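Local atomic coordinates of CDC25-like phosphatase YCH1 (Saccharomyces cerevisiae, PDB entry 3FS5), a protein that dephosphorylates proteins, as a yeast protein phosphatase built on a single rhodanese-like domain related to the catalytic domain of Cdc25. Residues 2-7 / 108-113; 12-17 / 119-124; 52-57 / 67-72. One frame throughout, in Å; residues are numbered along the deposited sequence.

Contact 1: 2-7 / 108-113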
loop_
_atom_site.group_PDB
_atom_site.type_symbol
_atom_site.label_atom_id
_atom_site.label_comp_id
_atom_site.label_asym_id
_atom_site.label_seq_id
_atom_site.Cartn_x
_atom_site.Cartn_y
_atom_site.Cartn_z
ATOM N N ASP A 2 -0.238 -5.743 -18.292
ATOM C CA ASP A 2 -0.674 -6.450 -19.493
ATOM C C ASP A 2 -1.570 -7.670 -19.287
ATOM O O ASP A 2 -2.252 -8.101 -20.218
ATOM C CB ASP A 2 0.555 -6.860 -20.310
ATOM C CG ASP A 2 1.629 -7.508 -19.455
ATOM O OD1 ASP A 2 1.349 -8.554 -18.831
ATOM O OD2 ASP A 2 2.756 -6.969 -19.405
ATOM N N SER A 3 -1.569 -8.233 -18.083
ATOM C CA SER A 3 -2.388 -9.408 -17.817
ATOM C C SER A 3 -2.859 -9.477 -16.371
ATOM O O SER A 3 -2.730 -8.514 -15.613
ATOM C CB SER A 3 -1.606 -10.680 -18.162
ATOM O OG SER A 3 -0.452 -10.803 -17.352
ATOM N N TYR A 4 -3.409 -10.627 -15.996
ATOM C CA TYR A 4 -3.901 -10.831 -14.647
ATOM C C TYR A 4 -3.028 -11.807 -13.874
ATOM O O TYR A 4 -3.449 -12.350 -12.857
ATOM C CB TYR A 4 -5.347 -11.337 -14.686
ATOM C CG TYR A 4 -6.321 -10.322 -15.237
ATOM C CD1 TYR A 4 -6.590 -10.251 -16.604
ATOM C CD2 TYR A 4 -6.936 -9.398 -14.395
ATOM C CE1 TYR A 4 -7.450 -9.279 -17.118
ATOM C CE2 TYR A 4 -7.794 -8.426 -14.894
ATOM C CZ TYR A 4 -8.047 -8.372 -16.257
ATOM O OH TYR A 4 -8.885 -7.401 -16.750
ATOM N N SER A 5 -1.804 -12.011 -14.359
ATOM C CA SER A 5 -0.860 -12.926 -13.730
ATOM C C SER A 5 -0.169 -12.298 -12.524
ATOM O O SER A 5 0.022 -11.088 -12.464
ATOM C CB SER A 5 0.197 -13.368 -14.747
ATOM O OG SER A 5 1.215 -14.131 -14.121
ATOM N N ILE A 6 0.206 -13.142 -11.569
ATOM C CA ILE A 6 0.876 -12.713 -10.348
ATOM C C ILE A 6 2.192 -11.978 -10.639
ATOM O O ILE A 6 2.663 -11.196 -9.818
ATOM C CB ILE A 6 1.155 -13.935 -9.439
ATOM C CG1 ILE A 6 1.809 -13.494 -8.124
ATOM C CG2 ILE A 6 2.054 -14.931 -10.169
ATOM C CD1 ILE A 6 0.923 -12.632 -7.259
ATOM N N THR A 7 2.777 -12.221 -11.807
ATOM C CA THR A 7 4.040 -11.576 -12.172
ATOM C C THR A 7 3.886 -10.065 -12.362
ATOM O O THR A 7 4.880 -9.340 -12.442
ATOM C CB THR A 7 4.637 -12.184 -13.467
ATOM O OG1 THR A 7 3.695 -12.058 -14.537
ATOM C CG2 THR A 7 4.963 -13.649 -13.266
ATOM N N LEU A 108 -10.100 -5.492 -11.985
ATOM C CA LEU A 108 -9.905 -4.480 -13.025
ATOM C C LEU A 108 -10.286 -4.974 -14.417
ATOM O O LEU A 108 -10.045 -6.130 -14.756
ATOM C CB LEU A 108 -8.440 -4.030 -13.061
ATOM C CG LEU A 108 -7.827 -3.353 -11.833
ATOM C CD1 LEU A 108 -6.369 -3.011 -12.116
ATOM C CD2 LEU A 108 -8.607 -2.103 -11.493
ATOM N N ASP A 109 -10.879 -4.092 -15.220
ATOM C CA ASP A 109 -11.252 -4.427 -16.594
ATOM C C ASP A 109 -9.994 -4.315 -17.439
ATOM O O ASP A 109 -9.011 -3.710 -17.016
ATOM C CB ASP A 109 -12.287 -3.444 -17.145
ATOM C CG ASP A 109 -13.629 -3.569 -16.474
ATOM O OD1 ASP A 109 -14.208 -4.676 -16.520
ATOM O OD2 ASP A 109 -14.105 -2.561 -15.907
ATOM N N THR A 110 -10.029 -4.882 -18.640
ATOM C CA THR A 110 -8.875 -4.822 -19.525
ATOM C C THR A 110 -8.500 -3.368 -19.815
ATOM O O THR A 110 -7.334 -3.051 -20.055
ATOM C CB THR A 110 -9.154 -5.556 -20.858
ATOM O OG1 THR A 110 -10.268 -4.943 -21.521
ATOM C CG2 THR A 110 -9.477 -7.021 -20.600
ATOM N N ALA A 111 -9.492 -2.483 -19.778
ATOM C CA ALA A 111 -9.263 -1.066 -20.039
ATOM C C ALA A 111 -8.648 -0.356 -18.834
ATOM O O ALA A 111 -7.961 0.655 -18.980
ATOM C CB ALA A 111 -10.575 -0.390 -20.427
ATOM N N GLU A 112 -8.892 -0.895 -17.645
ATOM C CA GLU A 112 -8.372 -0.308 -16.418
ATOM C C GLU A 112 -7.005 -0.884 -16.037
ATOM O O GLU A 112 -6.327 -0.359 -15.152
ATOM C CB GLU A 112 -9.377 -0.533 -15.283
ATOM C CG GLU A 112 -10.792 -0.105 -15.650
ATOM C CD GLU A 112 -11.832 -0.516 -14.625
ATOM O OE1 GLU A 112 -11.846 -1.702 -14.232
ATOM O OE2 GLU A 112 -12.645 0.343 -14.225
ATOM N N LEU A 113 -6.600 -1.958 -16.707
ATOM C CA LEU A 113 -5.318 -2.586 -16.418
ATOM C C LEU A 113 -4.144 -1.635 -16.598
ATOM O O LEU A 113 -3.154 -1.727 -15.874
ATOM C CB LEU A 113 -5.104 -3.814 -17.304
ATOM C CG LEU A 113 -5.761 -5.130 -16.880
ATOM C CD1 LEU A 113 -5.368 -6.227 -17.861
ATOM C CD2 LEU A 113 -5.317 -5.500 -15.466
#
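The N-terminal arm of the chain, ahead of strand 10-12, meets the loop between helix 96-106 and strand 116-121 where Y4 reaches across to L108 and L113. Tyrosine suits this place because one side chain offers both a flat hydrocarbon surface and a hydroxyl at its far end. The hydroxyl is the donor in the hydrogen bond across the contact, from Y4 OH to the backbone carbonyl L108 O at 2.6 Å. The donor lies 31° out of the carbonyl plane, whereas L108 O itself sits close to the plane of the ring, at its edge.

L113 CD2 lies over one face of the same ring, on the CE2 side, 4.3 Å from the centroid of the Y4 ring in a CH-pi contact. L113 CD1 touches Y4 CE1 and CZ, at 3.8 Å from each, and the same L113 CD2 also lies 4.0 Å from S3 O.

In this rhodanese-like alpha/beta fold the loop 108-113 carries the chain from a helix back into the central parallel sheet, and the N-terminal arm packs against it. The loop is held in shape by D109 N, which donates to E112 OE1 at 2.8 Å, and by E112 N bonding to D109 O. E112 OE1 receives the D109 bond on its anti lone pair. A glutamate fits here because that oxygen also forms a salt bridge with K70 of helix 63-78. On the arm, S3 OG donates to D2 OD1 and has a further partner in N8, while the carbonyl of Y4 accepts a bond from R106. L113 rests on L105 of helix 96-106, and its backbone is hydrogen-bonded to M1.

Contact 2: 12-17 / 119-124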
loop_
_atom_site.group_PDB
_atom_site.type_symbol
_atom_site.label_atom_id
_atom_site.label_comp_id
_atom_site.label_asym_id
_atom_site.label_seq_id
_atom_site.Cartn_x
_atom_site.Cartn_y
_atom_site.Cartn_z
ATOM N N LEU A 12 8.497 -3.349 -3.535
ATOM C CA LEU A 12 9.213 -2.129 -3.210
ATOM C C LEU A 12 9.866 -2.192 -1.828
ATOM O O LEU A 12 9.300 -2.763 -0.892
ATOM C CB LEU A 12 8.209 -0.968 -3.254
ATOM C CG LEU A 12 8.674 0.486 -3.223
ATOM C CD1 LEU A 12 9.420 0.808 -4.507
ATOM C CD2 LEU A 12 7.468 1.396 -3.081
ATOM N N ASP A 13 11.052 -1.601 -1.704
ATOM C CA ASP A 13 11.755 -1.553 -0.424
ATOM C C ASP A 13 11.348 -0.262 0.280
ATOM O O ASP A 13 11.007 0.723 -0.375
ATOM C CB ASP A 13 13.275 -1.554 -0.633
ATOM C CG ASP A 13 13.851 -2.954 -0.801
ATOM O OD1 ASP A 13 14.981 -3.064 -1.320
ATOM O OD2 ASP A 13 13.191 -3.939 -0.404
ATOM N N PRO A 14 11.386 -0.248 1.622
ATOM C CA PRO A 14 11.025 0.919 2.434
ATOM C C PRO A 14 11.781 2.186 2.027
ATOM O O PRO A 14 11.208 3.278 2.008
ATOM C CB PRO A 14 11.387 0.478 3.855
ATOM C CG PRO A 14 11.211 -1.001 3.807
ATOM C CD PRO A 14 11.800 -1.373 2.478
ATOM N N THR A 15 13.068 2.038 1.718
ATOM C CA THR A 15 13.895 3.176 1.322
ATOM C C THR A 15 13.387 3.843 0.045
ATOM O O THR A 15 13.474 5.061 -0.094
ATOM C CB THR A 15 15.383 2.765 1.122
ATOM O OG1 THR A 15 15.470 1.702 0.166
ATOM C CG2 THR A 15 15.987 2.298 2.437
ATOM N N GLU A 16 12.856 3.057 -0.890
ATOM C CA GLU A 16 12.344 3.641 -2.127
ATOM C C GLU A 16 10.999 4.335 -1.903
ATOM O O GLU A 16 10.740 5.383 -2.487
ATOM C CB GLU A 16 12.215 2.586 -3.231
ATOM C CG GLU A 16 11.820 3.201 -4.573
ATOM C CD GLU A 16 12.151 2.323 -5.772
ATOM O OE1 GLU A 16 11.951 2.795 -6.916
ATOM O OE2 GLU A 16 12.608 1.173 -5.579
ATOM N N LEU A 17 10.140 3.762 -1.063
ATOM C CA LEU A 17 8.854 4.400 -0.790
ATOM C C LEU A 17 9.111 5.722 -0.078
ATOM O O LEU A 17 8.478 6.733 -0.373
ATOM C CB LEU A 17 7.968 3.515 0.098
ATOM C CG LEU A 17 6.669 4.171 0.586
ATOM C CD1 LEU A 17 5.848 4.660 -0.607
ATOM C CD2 LEU A 17 5.867 3.172 1.418
ATOM N N TRP A 119 2.090 -2.631 -6.347
ATOM C CA TRP A 119 3.281 -2.932 -5.560
ATOM C C TRP A 119 2.946 -3.462 -4.171
ATOM O O TRP A 119 1.860 -3.217 -3.634
ATOM C CB TRP A 119 4.140 -1.682 -5.340
ATOM C CG TRP A 119 4.545 -0.929 -6.560
ATOM C CD1 TRP A 119 3.780 -0.058 -7.282
ATOM C CD2 TRP A 119 5.832 -0.945 -7.178
ATOM N NE1 TRP A 119 4.518 0.475 -8.312
ATOM C CE2 TRP A 119 5.782 -0.054 -8.273
ATOM C CE3 TRP A 119 7.028 -1.625 -6.910
ATOM C CZ2 TRP A 119 6.883 0.177 -9.102
ATOM C CZ3 TRP A 119 8.124 -1.395 -7.733
ATOM C CH2 TRP A 119 8.043 -0.500 -8.818
ATOM N N VAL A 120 3.905 -4.177 -3.595
ATOM C CA VAL A 120 3.803 -4.685 -2.233
ATOM C C VAL A 120 5.069 -4.176 -1.540
ATOM O O VAL A 120 6.171 -4.281 -2.086
ATOM C CB VAL A 120 3.801 -6.226 -2.169
ATOM C CG1 VAL A 120 3.884 -6.682 -0.709
ATOM C CG2 VAL A 120 2.536 -6.777 -2.817
ATOM N N LEU A 121 4.909 -3.608 -0.352
ATOM C CA LEU A 121 6.043 -3.096 0.404
ATOM C C LEU A 121 6.710 -4.244 1.162
ATOM O O LEU A 121 6.125 -4.806 2.092
ATOM C CB LEU A 121 5.566 -2.029 1.394
ATOM C CG LEU A 121 6.608 -1.432 2.342
ATOM C CD1 LEU A 121 7.668 -0.670 1.541
ATOM C CD2 LEU A 121 5.917 -0.507 3.330
ATOM N N ARG A 122 7.932 -4.592 0.764
ATOM C CA ARG A 122 8.652 -5.683 1.420
ATOM C C ARG A 122 8.876 -5.408 2.902
ATOM O O ARG A 122 9.370 -4.344 3.277
ATOM C CB ARG A 122 10.015 -5.926 0.750
ATOM C CG ARG A 122 9.961 -6.557 -0.641
ATOM C CD ARG A 122 11.348 -7.057 -1.057
ATOM N NE ARG A 122 11.391 -7.598 -2.416
ATOM C CZ ARG A 122 10.820 -8.740 -2.798
ATOM N NH1 ARG A 122 10.923 -9.137 -4.058
ATOM N NH2 ARG A 122 10.151 -9.488 -1.928
ATOM N N GLY A 123 8.500 -6.367 3.741
ATOM C CA GLY A 123 8.715 -6.214 5.168
ATOM C C GLY A 123 7.554 -5.674 5.982
ATOM O O GLY A 123 7.580 -5.754 7.207
ATOM N N GLY A 124 6.550 -5.114 5.312
ATOM C CA GLY A 124 5.391 -4.588 6.011
ATOM C C GLY A 124 5.702 -3.409 6.910
ATOM O O GLY A 124 6.802 -2.840 6.860
HETATM O O HOH W 1 12.401 -5.458 -3.427
#
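The indole of W119 meets L12 obliquely, W119 CE3 lying 3.9 Å from L12 CB, while W20 packs against the indole edge-to-face. The other flat group, the guanidinium of R122, has a water at its edge, in plane, 2.6 Å from R122 NE. That water gives a weak bond to D13 OD2, linking two charges too far apart for a salt bridge.

The backbones pair as parallel strands: L12 N donates to V120 O at 2.9 Å, and R122 N to L12 O at 2.8 Å. This joins edge strand 10-12 to strand 116-121 in the rhodanese sheet. Just beyond, D13 takes the N-cap position and P14, whose lack of an amide hydrogen costs nothing in the first turn, opens helix 14-23.

L121 CD1 meets P14 N at 3.7 Å, and L121 CD2 meets L17 CD2 at 4.1 Å, the two leucines crossing at about a right angle. Leucines suit this buried side, where I87 also packs. The chemistry therefore divides: paired amides and hydrocarbon inside, and at the margin a water-mediated link through which the opposite charges of D13 and R122 probably attract weakly, with R127 of helix 124-132 adding a long, weak ion pair to D13.

Contact 3: 52-57 / 67-72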
loop_
_atom_site.group_PDB
_atom_site.type_symbol
_atom_site.label_atom_id
_atom_site.label_comp_id
_atom_site.label_asym_id
_atom_site.label_seq_id
_atom_site.Cartn_x
_atom_site.Cartn_y
_atom_site.Cartn_z
ATOM N N TRP A 52 -4.275 4.645 3.092
ATOM C CA TRP A 52 -5.672 4.318 3.366
ATOM C C TRP A 52 -5.730 2.959 4.054
ATOM O O TRP A 52 -4.948 2.062 3.742
ATOM C CB TRP A 52 -6.515 4.265 2.088
ATOM C CG TRP A 52 -6.582 5.540 1.302
ATOM C CD1 TRP A 52 -6.306 6.804 1.746
ATOM C CD2 TRP A 52 -6.960 5.669 -0.072
ATOM N NE1 TRP A 52 -6.485 7.712 0.725
ATOM C CE2 TRP A 52 -6.887 7.041 -0.401
ATOM C CE3 TRP A 52 -7.353 4.755 -1.060
ATOM C CZ2 TRP A 52 -7.192 7.525 -1.681
ATOM C CZ3 TRP A 52 -7.657 5.236 -2.334
ATOM C CH2 TRP A 52 -7.571 6.611 -2.631
ATOM N N HIS A 53 -6.667 2.814 4.982
ATOM C CA HIS A 53 -6.819 1.582 5.744
ATOM C C HIS A 53 -8.019 0.754 5.275
ATOM O O HIS A 53 -9.164 1.124 5.518
ATOM C CB HIS A 53 -6.949 1.948 7.230
ATOM C CG HIS A 53 -7.085 0.774 8.145
ATOM N ND1 HIS A 53 -6.574 -0.471 7.850
ATOM C CD2 HIS A 53 -7.634 0.673 9.379
ATOM C CE1 HIS A 53 -6.803 -1.290 8.862
ATOM N NE2 HIS A 53 -7.443 -0.619 9.802
ATOM N N TYR A 54 -7.733 -0.349 4.581
ATOM C CA TYR A 54 -8.749 -1.280 4.069
ATOM C C TYR A 54 -8.379 -2.703 4.480
ATOM O O TYR A 54 -7.558 -3.351 3.825
ATOM C CB TYR A 54 -8.843 -1.214 2.534
ATOM C CG TYR A 54 -9.609 -0.020 2.016
ATOM C CD1 TYR A 54 -9.043 1.252 2.027
ATOM C CD2 TYR A 54 -10.918 -0.155 1.551
ATOM C CE1 TYR A 54 -9.756 2.360 1.594
ATOM C CE2 TYR A 54 -11.642 0.949 1.114
ATOM C CZ TYR A 54 -11.054 2.204 1.142
ATOM O OH TYR A 54 -11.760 3.312 0.736
ATOM N N ALA A 55 -8.990 -3.194 5.556
ATOM C CA ALA A 55 -8.693 -4.533 6.064
ATOM C C ALA A 55 -8.854 -5.641 5.023
ATOM O O ALA A 55 -9.878 -5.734 4.344
ATOM C CB ALA A 55 -9.566 -4.831 7.288
ATOM N N TYR A 56 -7.836 -6.487 4.915
ATOM C CA TYR A 56 -7.848 -7.594 3.969
ATOM C C TYR A 56 -9.076 -8.496 4.121
ATOM O O TYR A 56 -9.713 -8.862 3.133
ATOM C CB TYR A 56 -6.595 -8.447 4.139
ATOM C CG TYR A 56 -6.577 -9.655 3.236
ATOM C CD1 TYR A 56 -6.308 -9.527 1.878
ATOM C CD2 TYR A 56 -6.856 -10.926 3.734
ATOM C CE1 TYR A 56 -6.313 -10.631 1.035
ATOM C CE2 TYR A 56 -6.864 -12.039 2.901
ATOM C CZ TYR A 56 -6.592 -11.884 1.553
ATOM O OH TYR A 56 -6.595 -12.978 0.720
ATOM N N SER A 57 -9.400 -8.858 5.360
ATOM C CA SER A 57 -10.544 -9.731 5.617
ATOM C C SER A 57 -11.826 -9.207 4.994
ATOM O O SER A 57 -12.589 -9.968 4.397
ATOM C CB SER A 57 -10.755 -9.920 7.124
ATOM O OG SER A 57 -9.667 -10.623 7.699
ATOM N N ARG A 67 -14.967 -2.944 -4.234
ATOM C CA ARG A 67 -15.432 -2.046 -5.281
ATOM C C ARG A 67 -15.197 -0.596 -4.861
ATOM O O ARG A 67 -14.794 0.239 -5.676
ATOM C CB ARG A 67 -16.921 -2.286 -5.543
ATOM C CG ARG A 67 -17.522 -1.393 -6.610
ATOM C CD ARG A 67 -19.018 -1.637 -6.738
ATOM N NE ARG A 67 -19.640 -0.728 -7.697
ATOM C CZ ARG A 67 -20.950 -0.651 -7.911
ATOM N NH1 ARG A 67 -21.782 -1.430 -7.232
ATOM N NH2 ARG A 67 -21.430 0.205 -8.805
ATOM N N GLU A 68 -15.449 -0.301 -3.587
ATOM C CA GLU A 68 -15.243 1.047 -3.062
ATOM C C GLU A 68 -13.777 1.460 -3.187
ATOM O O GLU A 68 -13.476 2.585 -3.581
ATOM C CB GLU A 68 -15.661 1.130 -1.588
ATOM C CG GLU A 68 -15.085 2.349 -0.869
ATOM C CD GLU A 68 -15.415 2.385 0.612
ATOM O OE1 GLU A 68 -14.696 3.086 1.359
ATOM O OE2 GLU A 68 -16.392 1.728 1.031
ATOM N N LEU A 69 -12.872 0.553 -2.834
ATOM C CA LEU A 69 -11.443 0.834 -2.924
ATOM C C LEU A 69 -11.052 1.085 -4.377
ATOM O O LEU A 69 -10.384 2.066 -4.681
ATOM C CB LEU A 69 -10.623 -0.333 -2.360
ATOM C CG LEU A 69 -9.104 -0.212 -2.538
ATOM C CD1 LEU A 69 -8.601 1.072 -1.877
ATOM C CD2 LEU A 69 -8.421 -1.436 -1.948
ATOM N N LYS A 70 -11.479 0.195 -5.269
ATOM C CA LYS A 70 -11.184 0.329 -6.694
ATOM C C LYS A 70 -11.644 1.691 -7.213
ATOM O O LYS A 70 -10.896 2.396 -7.889
ATOM C CB LYS A 70 -11.884 -0.781 -7.484
ATOM C CG LYS A 70 -11.804 -0.619 -8.997
ATOM C CD LYS A 70 -12.606 -1.701 -9.708
ATOM C CE LYS A 70 -12.670 -1.462 -11.206
ATOM N NZ LYS A 70 -13.480 -2.507 -11.888
ATOM N N HIS A 71 -12.885 2.047 -6.900
ATOM C CA HIS A 71 -13.445 3.319 -7.332
ATOM C C HIS A 71 -12.605 4.492 -6.834
ATOM O O HIS A 71 -12.279 5.397 -7.603
ATOM C CB HIS A 71 -14.881 3.468 -6.823
ATOM C CG HIS A 71 -15.514 4.777 -7.187
ATOM N ND1 HIS A 71 -15.938 5.071 -8.465
ATOM C CD2 HIS A 71 -15.755 5.886 -6.447
ATOM C CE1 HIS A 71 -16.410 6.303 -8.499
ATOM N NE2 HIS A 71 -16.311 6.821 -7.288
ATOM N N ARG A 72 -12.253 4.481 -5.549
ATOM C CA ARG A 72 -11.459 5.566 -4.986
ATOM C C ARG A 72 -10.115 5.689 -5.676
ATOM O O ARG A 72 -9.671 6.795 -5.990
ATOM C CB ARG A 72 -11.220 5.363 -3.488
ATOM C CG ARG A 72 -12.393 5.708 -2.604
ATOM C CD ARG A 72 -11.971 5.726 -1.142
ATOM N NE ARG A 72 -11.107 6.863 -0.831
ATOM C CZ ARG A 72 -10.556 7.074 0.361
ATOM N NH1 ARG A 72 -9.786 8.135 0.561
ATOM N NH2 ARG A 72 -10.763 6.219 1.354
#
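The guanidinium of R72 lies flat on the indole of W52, and Y54 bonds to both R72 and E68; these side chains fasten helix 63-78 to the edge strand 52-53 of the rhodanese sheet and the turn that follows it. The guanidinium and indole planes are 25° apart, and R72 CZ stands 3.8 Å from the centroid of the six-membered ring of W52, a cation-pi stack. R72 NH1 comes down over the face, offset toward the rim, 3.2 Å from W52 CE2. Tryptophan suits this place because its broad face carries the guanidinium, while R72 CB passes beyond the rim, 3.7 Å from W52 CZ3.

The tyrosine hydroxyl works in both directions. Y54 OH donates to E68 OE1 at 3.0 Å, meeting the anti side of the carboxylate 29° out of its plane, and accepts from R72 NH2 at 3.1 Å. The phenol oxygen therefore lies between an acidic and a basic group, which would probably reinforce its polarity. The arginine chain is bent at chi3 (71°), the torsion that places NE, while NH2 approaches the Y54 ring near its plane, at the edge.

L69 touches both aromatic residues. L69 CD1 lies over the centre of the Y54 ring, 3.9 Å from its centroid, and the same methyl touches the edge of the W52 indole. Leucine fits because it is apolar and long enough for CD1 to reach both rings, with CB against Y54 CE2.

Farther out, the rings of Y54 and Y65 meet, and L59 of helix 56-61 touches both Y54 and L69. The backbone of W52 is hydrogen-bonded to V35 and D37, which seats the tryptophan on the sheet. Within the helix, R72 N donates to E68 O at 3.0 Å.

All three contacts lie in one chain built around a rhodanese-like fold. Contacts 2 and 3 reach opposite margins of its five-stranded parallel sheet, at edge strands 10-12 and 52-53, on opposite sides of the chain's centre, with their own centres about 19 Å apart. Contact 1 lies more peripherally, about 21 Å from contact 2 and about 18 Å from contact 3, centre to centre. Along the chain, contacts 1 and 2 alternate their segments, while contact 3 is nested within the loop each closes. Contacts 1 and 3 touch through the E112–K70 salt bridge; the others do not. Chain-distant contacts 1 and 2 thus bring the N-terminal region to late elements of the fold, while contact 3 is a local strand-to-helix connection.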